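Local structure of N-ACETYLMURAMOYL-L-ALANINE AMIDASE CwlV (Paenibacillus polymyxa, 1JWQ) at residues K13-V18 against K23-T28; K110-A115 against V139-G144. The protein probably hydrolyses, through its zinc-dependent catalytic domain, the amide bond between N-acetylmuramoyl residues and L-amino acids in bacterial cell-wall peptidoglycan. All coordinates share one frame; numbering follows the deposited sequence.

Contact 1. Residues K13-V18 against K23-T28. With ZN (zinc ion), chain B.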
loop_
_atom_site.group_PDB
_atom_site.type_symbol
_atom_site.label_atom_id
_atom_site.label_comp_id
_atom_site.label_asym_id
_atom_site.label_seq_id
_atom_site.Cartn_x
_atom_site.Cartn_y
_atom_site.Cartn_z
ATOM N N LYS A 13 4.969 10.835 14.472
ATOM C CA LYS A 13 6.005 11.812 14.166
ATOM C C LYS A 13 6.465 11.752 12.714
ATOM O O LYS A 13 6.969 12.739 12.186
ATOM C CB LYS A 13 7.200 11.645 15.112
ATOM C CG LYS A 13 7.864 10.278 15.082
ATOM C CD LYS A 13 8.998 10.221 16.097
ATOM C CE LYS A 13 9.707 8.879 16.065
ATOM N NZ LYS A 13 10.803 8.805 17.071
ATOM N N ASP A 14 6.291 10.599 12.073
ATOM C CA ASP A 14 6.673 10.443 10.669
ATOM C C ASP A 14 5.433 10.696 9.817
ATOM O O ASP A 14 4.572 9.831 9.681
ATOM C CB ASP A 14 7.206 9.029 10.406
ATOM C CG ASP A 14 7.696 8.844 8.975
ATOM O OD1 ASP A 14 7.778 9.846 8.228
ATOM O OD2 ASP A 14 8.009 7.692 8.599
ATOM N N SER A 15 5.339 11.894 9.254
ATOM C CA SER A 15 4.190 12.253 8.435
ATOM C C SER A 15 4.310 11.728 7.014
ATOM O O SER A 15 3.330 11.694 6.273
ATOM C CB SER A 15 4.045 13.771 8.381
ATOM O OG SER A 15 5.173 14.351 7.747
ATOM N N GLY A 16 5.511 11.306 6.638
ATOM C CA GLY A 16 5.715 10.849 5.280
ATOM C C GLY A 16 5.750 12.114 4.443
ATOM O O GLY A 16 6.072 13.183 4.959
ATOM N N ALA A 17 5.409 12.014 3.165
ATOM C CA ALA A 17 5.417 13.181 2.293
ATOM C C ALA A 17 4.296 14.158 2.641
ATOM O O ALA A 17 3.210 13.757 3.052
ATOM C CB ALA A 17 5.286 12.741 0.836
ATOM N N VAL A 18 4.575 15.447 2.483
ATOM C CA VAL A 18 3.585 16.485 2.742
ATOM C C VAL A 18 3.065 16.907 1.370
ATOM O O VAL A 18 3.853 17.211 0.472
ATOM C CB VAL A 18 4.222 17.701 3.456
ATOM C CG1 VAL A 18 3.164 18.758 3.745
ATOM C CG2 VAL A 18 4.886 17.252 4.745
ATOM N N LYS A 23 -1.564 20.808 3.234
ATOM C CA LYS A 23 -2.652 20.525 4.165
ATOM C C LYS A 23 -2.872 19.030 4.381
ATOM O O LYS A 23 -3.662 18.636 5.239
ATOM C CB LYS A 23 -3.942 21.159 3.663
ATOM N N ASN A 24 -2.174 18.205 3.606
ATOM C CA ASN A 24 -2.314 16.755 3.716
ATOM C C ASN A 24 -0.984 16.050 3.963
ATOM O O ASN A 24 0.052 16.451 3.431
ATOM C CB ASN A 24 -2.937 16.182 2.441
ATOM C CG ASN A 24 -4.294 16.772 2.134
ATOM O OD1 ASN A 24 -4.498 17.361 1.073
ATOM N ND2 ASN A 24 -5.232 16.613 3.057
ATOM N N TYR A 25 -1.032 14.992 4.765
ATOM C CA TYR A 25 0.148 14.189 5.090
ATOM C C TYR A 25 -0.022 12.799 4.500
ATOM O O TYR A 25 -1.119 12.250 4.512
ATOM C CB TYR A 25 0.302 14.042 6.605
ATOM C CG TYR A 25 0.798 15.272 7.323
ATOM C CD1 TYR A 25 0.505 15.473 8.673
ATOM C CD2 TYR A 25 1.591 16.219 6.671
ATOM C CE1 TYR A 25 0.988 16.582 9.357
ATOM C CE2 TYR A 25 2.081 17.333 7.346
ATOM C CZ TYR A 25 1.776 17.508 8.687
ATOM O OH TYR A 25 2.259 18.606 9.361
ATOM N N GLU A 26 1.065 12.227 3.999
ATOM C CA GLU A 26 1.009 10.888 3.426
ATOM C C GLU A 26 0.530 9.856 4.452
ATOM O O GLU A 26 -0.231 8.948 4.116
ATOM C CB GLU A 26 2.391 10.481 2.910
ATOM C CG GLU A 26 2.456 9.053 2.389
ATOM C CD GLU A 26 3.873 8.570 2.187
ATOM O OE1 GLU A 26 4.058 7.354 1.957
ATOM O OE2 GLU A 26 4.805 9.406 2.255
ATOM N N LYS A 27 0.979 9.990 5.699
ATOM C CA LYS A 27 0.592 9.042 6.742
ATOM C C LYS A 27 -0.919 8.923 6.873
ATOM O O LYS A 27 -1.448 7.844 7.155
ATOM C CB LYS A 27 1.192 9.442 8.100
ATOM C CG LYS A 27 0.680 10.760 8.667
ATOM C CD LYS A 27 1.128 10.942 10.118
ATOM C CE LYS A 27 0.533 12.207 10.735
ATOM N NZ LYS A 27 0.833 12.314 12.203
ATOM N N THR A 28 -1.605 10.041 6.668
ATOM C CA THR A 28 -3.060 10.101 6.758
ATOM C C THR A 28 -3.673 9.275 5.633
ATOM O O THR A 28 -4.596 8.491 5.852
ATOM C CB THR A 28 -3.541 11.559 6.636
ATOM O OG1 THR A 28 -2.817 12.371 7.568
ATOM C CG2 THR A 28 -5.029 11.661 6.933
HETATM ZN ZN ZN B . 5.963 6.638 2.078
HETATM O O HOH W 1 6.363 7.083 0.146
HETATM O O HOH W 2 8.133 6.033 2.016
#

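Contact 2. Residues K110-A115 against V139-G144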
loop_
_atom_site.group_PDB
_atom_site.type_symbol
_atom_site.label_atom_id
_atom_site.label_comp_id
_atom_site.label_asym_id
_atom_site.label_seq_id
_atom_site.Cartn_x
_atom_site.Cartn_y
_atom_site.Cartn_z
ATOM N N LYS A 110 -2.086 -5.697 -11.574
ATOM C CA LYS A 110 -3.168 -5.976 -12.519
ATOM C C LYS A 110 -4.505 -5.379 -12.069
ATOM O O LYS A 110 -5.269 -4.853 -12.881
ATOM C CB LYS A 110 -3.317 -7.491 -12.700
ATOM C CG LYS A 110 -4.347 -7.916 -13.742
ATOM C CD LYS A 110 -4.468 -9.434 -13.810
ATOM C CE LYS A 110 -5.247 -9.882 -15.045
ATOM N NZ LYS A 110 -6.557 -9.188 -15.182
ATOM N N TYR A 111 -4.787 -5.447 -10.774
ATOM C CA TYR A 111 -6.050 -4.921 -10.257
ATOM C C TYR A 111 -5.923 -3.558 -9.599
ATOM O O TYR A 111 -6.848 -2.741 -9.627
ATOM C CB TYR A 111 -6.653 -5.916 -9.268
ATOM C CG TYR A 111 -6.905 -7.260 -9.899
ATOM C CD1 TYR A 111 -5.944 -8.270 -9.842
ATOM C CD2 TYR A 111 -8.075 -7.500 -10.617
ATOM C CE1 TYR A 111 -6.143 -9.488 -10.492
ATOM C CE2 TYR A 111 -8.282 -8.706 -11.268
ATOM C CZ TYR A 111 -7.313 -9.694 -11.204
ATOM O OH TYR A 111 -7.515 -10.887 -11.859
ATOM N N PHE A 112 -4.762 -3.319 -9.010
ATOM C CA PHE A 112 -4.480 -2.070 -8.322
ATOM C C PHE A 112 -4.315 -0.873 -9.268
ATOM O O PHE A 112 -4.983 0.152 -9.110
ATOM C CB PHE A 112 -3.221 -2.276 -7.470
ATOM C CG PHE A 112 -2.575 -1.009 -7.001
ATOM C CD1 PHE A 112 -1.220 -0.791 -7.236
ATOM C CD2 PHE A 112 -3.298 -0.052 -6.298
ATOM C CE1 PHE A 112 -0.594 0.360 -6.776
ATOM C CE2 PHE A 112 -2.678 1.102 -5.834
ATOM C CZ PHE A 112 -1.328 1.310 -6.070
ATOM N N ALA A 113 -3.436 -1.010 -10.254
ATOM C CA ALA A 113 -3.164 0.074 -11.191
ATOM C C ALA A 113 -4.390 0.656 -11.901
ATOM O O ALA A 113 -4.607 1.866 -11.878
ATOM C CB ALA A 113 -2.124 -0.383 -12.219
ATOM N N PRO A 114 -5.206 -0.192 -12.547
ATOM C CA PRO A 114 -6.391 0.324 -13.242
ATOM C C PRO A 114 -7.360 1.032 -12.302
ATOM O O PRO A 114 -8.071 1.950 -12.709
ATOM C CB PRO A 114 -7.009 -0.934 -13.851
ATOM C CG PRO A 114 -5.818 -1.818 -14.076
ATOM C CD PRO A 114 -5.047 -1.635 -12.794
ATOM N N ALA A 115 -7.382 0.606 -11.042
ATOM C CA ALA A 115 -8.274 1.204 -10.056
ATOM C C ALA A 115 -7.936 2.659 -9.739
ATOM O O ALA A 115 -8.830 3.451 -9.459
ATOM C CB ALA A 115 -8.278 0.370 -8.772
ATOM N N VAL A 139 4.972 -6.430 -1.360
ATOM C CA VAL A 139 5.059 -5.323 -2.296
ATOM C C VAL A 139 4.760 -4.012 -1.595
ATOM O O VAL A 139 4.113 -3.982 -0.547
ATOM C CB VAL A 139 4.080 -5.499 -3.474
ATOM C CG1 VAL A 139 4.416 -6.781 -4.242
ATOM C CG2 VAL A 139 2.646 -5.538 -2.963
ATOM N N LEU A 140 5.266 -2.930 -2.170
ATOM C CA LEU A 140 5.031 -1.605 -1.624
ATOM C C LEU A 140 4.363 -0.819 -2.738
ATOM O O LEU A 140 4.860 -0.762 -3.863
ATOM C CB LEU A 140 6.348 -0.946 -1.207
ATOM C CG LEU A 140 6.196 0.406 -0.504
ATOM C CD1 LEU A 140 7.313 0.589 0.519
ATOM C CD2 LEU A 140 6.204 1.524 -1.543
ATOM N N LEU A 141 3.217 -0.235 -2.425
ATOM C CA LEU A 141 2.470 0.515 -3.414
ATOM C C LEU A 141 2.587 2.012 -3.196
ATOM O O LEU A 141 2.379 2.499 -2.093
ATOM C CB LEU A 141 0.992 0.111 -3.355
ATOM C CG LEU A 141 0.687 -1.391 -3.312
ATOM C CD1 LEU A 141 -0.824 -1.587 -3.209
ATOM C CD2 LEU A 141 1.235 -2.079 -4.556
ATOM N N GLU A 142 2.960 2.728 -4.249
ATOM C CA GLU A 142 3.036 4.184 -4.196
ATOM C C GLU A 142 1.827 4.534 -5.055
ATOM O O GLU A 142 1.906 4.558 -6.282
ATOM C CB GLU A 142 4.339 4.679 -4.826
ATOM C CG GLU A 142 5.564 4.474 -3.935
ATOM C CD GLU A 142 5.560 5.376 -2.711
ATOM O OE1 GLU A 142 6.450 5.217 -1.844
ATOM O OE2 GLU A 142 4.674 6.251 -2.617
ATOM N N VAL A 143 0.702 4.778 -4.394
ATOM C CA VAL A 143 -0.558 5.043 -5.078
ATOM C C VAL A 143 -0.571 6.204 -6.059
ATOM O O VAL A 143 -1.101 6.077 -7.158
ATOM C CB VAL A 143 -1.698 5.236 -4.061
ATOM C CG1 VAL A 143 -3.033 5.343 -4.789
ATOM C CG2 VAL A 143 -1.722 4.060 -3.085
ATOM N N GLY A 144 0.003 7.327 -5.653
ATOM C CA GLY A 144 0.042 8.497 -6.510
ATOM C C GLY A 144 0.964 9.531 -5.899
ATOM O O GLY A 144 1.502 9.309 -4.813
#

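Contact 1. Residues K13-V18 against K23-T28
Asp-14 to Val-18 run nearly antiparallel to Asn-24 to Lys-27, their end-to-end directions 150° apart, with a single beta bridge between Val-18 and Tyr-25 and two backbone bonds tying the loop to the first turn of helix 26-42. Glu-26 N gives its proton to Ala-17 O at 2.8 Å, and Lys-27 N donates to Ser-15 O at 3.0 Å. The buried Glu-26 side chain works in two directions. With CG anti to the backbone N (chi1 176°) and the chain extended beyond it, the carboxylate runs beneath the loop: OE2 uses its anti lone pair to take the proton of Ala-17 N at 2.8 Å along an almost straight line (173°), while OE1 binds the zinc ion at 2.0 Å. Each oxygen therefore has a fixed partner, which limits rotation of the group. OE1 also accepts from Ala-81 N and Asn-30 ND2. Gly-16, at positive phi, passes over OE2 with its CA 3.5 Å away. On the outer side, Ser-15 CB sits over one face of the Tyr-25 ring, a CH-pi contact 3.8 Å from the centroid, and Val-18 CG2 lies 3.8 Å from Tyr-25 CE2. Lys-27 stretches alongside Ser-15 toward its salt bridge with Asp-56. Asp-14 OD1 accepts from Gly-16 N in an Asx turn, and its OD2 bonds to His-10 ND1, making Asp-14 a second-shell residue of the metal. Glu-26, His-10 and His-80, with two waters, form the mononuclear zinc site of an Amidase_3 catalytic domain.

Contact 2. Residues K110-A115 against V139-G144
Packing of a helix onto one face of the central mixed sheet brings Phe-112 of helix 102-116 against Leu-141 and Val-143 of strand 138-145. The contact is wholly apolar, with no hydrogen bond across it, and all three side chains are buried. Phe-112 and Leu-141 approach from opposite directions. Leu-141 CD1 stands over the centre of the Phe-112 ring, 3.9 Å from the centroid and only 4° off the normal, a CH-pi contact over the face. The rest of the leucine follows the rim of the ring: its CB is 3.8 Å from Phe-112 CZ, and its CD2 is 3.8 Å from Phe-112 CE1. The phenylalanine reaches the strand because its CG lies anti to the backbone N (chi1 164°), which sends the ring away from the helix and CZ foremost onto the sheet. This is the layering of an alpha-beta-alpha domain, in which side chains from a helix fill the space above a strand, and strand 92-96 contributes Thr-92 and Thr-94 to the same patch. Val-143, by contrast, is met by the ring edge. Its CA lies near the ring plane, 3.9 Å from Phe-112 CZ, and its CG2 approaches that same carbon at 4.1 Å. Val-164 and Ile-168 of helix 158-176 also touch Phe-112, so a second helix helps to surround the side chain. Leu-141 likewise meets Met-108, one turn earlier on helix 102-116, and Val-143 packs on Phe-160 of helix 158-176.

In the fold
Along the chain the contacts come in series: contact 1 closes in the loop after strand 2-8 and the start of helix 26-42, well before helix 102-116 and strand 138-145 form contact 2. Their centres are about 19 Å apart and their nearest atoms about 5 Å, without touching. Contact 1 lies at the surface beside the zinc ion, contact 2 in the interior. Strand 75-82 connects them: it carries His-80, which shares the metal with Glu-26, and it pairs with strand 138-145, Leu-141 forming backbone hydrogen bonds with Ser-78 and His-80. Contact 1 thus supplies a zinc ligand, while contact 2 packs a helix on the strand next to the one that carries His-80.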